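Sts-2 protein (Mus musculus, PDB 3D4I) is a suppressor of T-cell receptor signalling whose 2H-phosphatase domain, of the histidine phosphatase superfamily, has an acid-dependent phosphatase activity. Local coordinates at the interface of chains A and B. Numbering follows the deposited sequence. Chains: chain A/B, Sts-2 protein.

The interface of chains A and B. Residues chain A 266, 268, 271-272; chain B 206-207, 227, 231.
The ring of A:Phe266 lies across B:Ile231, whose CG2 methyl packs 3.9 Å above the plane toward the rim; the backbone N of A:Trp268 sits over the opposite face and the six-membered ring of A:Trp271 meets its edge. Turned anti to its backbone N (chi1 175°), the phenyl group points tip to tip at the CD2 methyl of B:Leu206, 3.8 Å from CE2. The indole of A:Trp268 carries A:Ile272 CG2 on one face, within chain A, while the carboxylate oxygen OD1 of B:Asp207 lies in plane at its edge, 3.6 Å from CZ2. Ring and carboxylate planes stand 68° apart, and the electropositive ring edge may suit that oxygen. On the side away from A:Ile272, B:Ile231 CD1 tucks under the rim, 3.6 Å from CZ3. A:Trp271, backed on one face by A:Phe266, is both apolar and a donor: NE1 gives a 2.7 Å hydrogen bond to the backbone O of B:Leu227, near the end of helix 221-228. The N-H meets a carbonyl lone pair, the oxygen standing 23° out of the indole plane. The B:Leu227 side chain runs past the indole in the opposite direction, its CD1 methyl 3.4 Å from CD1 of A:Trp271. Branched methyls of B:Leu206, B:Leu227 and B:Ile231 suit these flat rings. The patch fastens the C-terminal tail of one phosphatase domain onto its partner and, repeated by two-fold symmetry, likely supports the homodimer.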
loop_
_atom_site.group_PDB
_atom_site.type_symbol
_atom_site.label_atom_id
_atom_site.label_comp_id
_atom_site.label_asym_id
_atom_site.label_seq_id
_atom_site.Cartn_x
_atom_site.Cartn_y
_atom_site.Cartn_z
ATOM N N PHE A 266 -10.358 7.721 10.451
ATOM C CA PHE A 266 -10.110 7.966 11.886
ATOM C C PHE A 266 -9.863 9.429 12.269
ATOM O O PHE A 266 -8.990 10.103 11.713
ATOM C CB PHE A 266 -8.903 7.142 12.344
ATOM C CG PHE A 266 -8.478 7.396 13.763
ATOM C CD1 PHE A 266 -9.222 6.899 14.825
ATOM C CD2 PHE A 266 -7.309 8.097 14.037
ATOM C CE1 PHE A 266 -8.813 7.112 16.144
ATOM C CE2 PHE A 266 -6.895 8.311 15.346
ATOM C CZ PHE A 266 -7.648 7.821 16.400
ATOM N N TRP A 268 -9.406 11.138 16.051
ATOM C CA TRP A 268 -9.332 10.927 17.511
ATOM C C TRP A 268 -10.254 11.843 18.324
ATOM O O TRP A 268 -10.982 11.374 19.197
ATOM C CB TRP A 268 -7.899 11.101 18.013
ATOM C CG TRP A 268 -7.684 10.795 19.492
ATOM C CD1 TRP A 268 -7.203 11.654 20.447
ATOM C CD2 TRP A 268 -7.925 9.544 20.168
ATOM N NE1 TRP A 268 -7.129 11.021 21.664
ATOM C CE2 TRP A 268 -7.565 9.728 21.522
ATOM C CE3 TRP A 268 -8.417 8.293 19.764
ATOM C CZ2 TRP A 268 -7.675 8.705 22.472
ATOM C CZ3 TRP A 268 -8.526 7.280 20.712
ATOM C CH2 TRP A 268 -8.154 7.492 22.046
ATOM N N TRP A 271 -13.586 10.666 17.684
ATOM C CA TRP A 271 -13.685 9.308 18.236
ATOM C C TRP A 271 -13.975 9.328 19.745
ATOM O O TRP A 271 -14.821 8.577 20.238
ATOM C CB TRP A 271 -12.348 8.606 17.949
ATOM C CG TRP A 271 -12.233 7.106 18.120
ATOM C CD1 TRP A 271 -11.945 6.434 19.274
ATOM C CD2 TRP A 271 -12.269 6.107 17.078
ATOM N NE1 TRP A 271 -11.860 5.083 19.036
ATOM C CE2 TRP A 271 -12.051 4.853 17.696
ATOM C CE3 TRP A 271 -12.501 6.149 15.690
ATOM C CZ2 TRP A 271 -12.050 3.646 16.972
ATOM C CZ3 TRP A 271 -12.497 4.946 14.969
ATOM C CH2 TRP A 271 -12.282 3.715 15.616
ATOM N N ILE A 272 -13.289 10.208 20.467
ATOM C CA ILE A 272 -13.442 10.304 21.919
ATOM C C ILE A 272 -14.645 11.151 22.358
ATOM O O ILE A 272 -14.867 11.340 23.560
ATOM C CB ILE A 272 -12.159 10.820 22.611
ATOM C CG1 ILE A 272 -11.834 12.249 22.174
ATOM C CG2 ILE A 272 -10.993 9.859 22.362
ATOM C CD1 ILE A 272 -10.801 12.942 23.050
ATOM N N LEU B 206 -2.119 6.632 22.023
ATOM C CA LEU B 206 -2.933 7.785 21.642
ATOM C C LEU B 206 -3.705 8.349 22.841
ATOM O O LEU B 206 -3.955 9.556 22.908
ATOM C CB LEU B 206 -3.882 7.462 20.475
ATOM C CG LEU B 206 -3.182 7.659 19.120
ATOM C CD1 LEU B 206 -2.259 6.472 18.814
ATOM C CD2 LEU B 206 -4.170 7.900 17.971
ATOM N N ASP B 207 -4.051 7.476 23.781
ATOM C CA ASP B 207 -4.684 7.899 25.049
ATOM C C ASP B 207 -3.654 8.106 26.176
ATOM O O ASP B 207 -3.574 9.178 26.795
ATOM C CB ASP B 207 -5.726 6.865 25.478
ATOM C CG ASP B 207 -6.735 7.427 26.473
ATOM O OD1 ASP B 207 -7.467 8.353 26.095
ATOM O OD2 ASP B 207 -6.807 6.926 27.604
ATOM N N LEU B 227 -11.889 2.471 23.776
ATOM C CA LEU B 227 -11.545 3.584 22.890
ATOM C C LEU B 227 -10.371 3.269 21.971
ATOM O O LEU B 227 -10.329 3.690 20.818
ATOM C CB LEU B 227 -11.240 4.846 23.710
ATOM C CG LEU B 227 -12.364 5.882 23.892
ATOM C CD1 LEU B 227 -12.821 6.437 22.529
ATOM C CD2 LEU B 227 -13.553 5.351 24.667
ATOM N N ILE B 231 -8.239 1.814 16.827
ATOM C CA ILE B 231 -7.424 2.838 16.192
ATOM C C ILE B 231 -6.704 2.180 14.995
ATOM O O ILE B 231 -6.084 1.134 15.151
ATOM C CB ILE B 231 -6.427 3.485 17.189
ATOM C CG1 ILE B 231 -7.200 4.141 18.348
ATOM C CG2 ILE B 231 -5.545 4.532 16.480
ATOM C CD1 ILE B 231 -6.338 4.697 19.438
#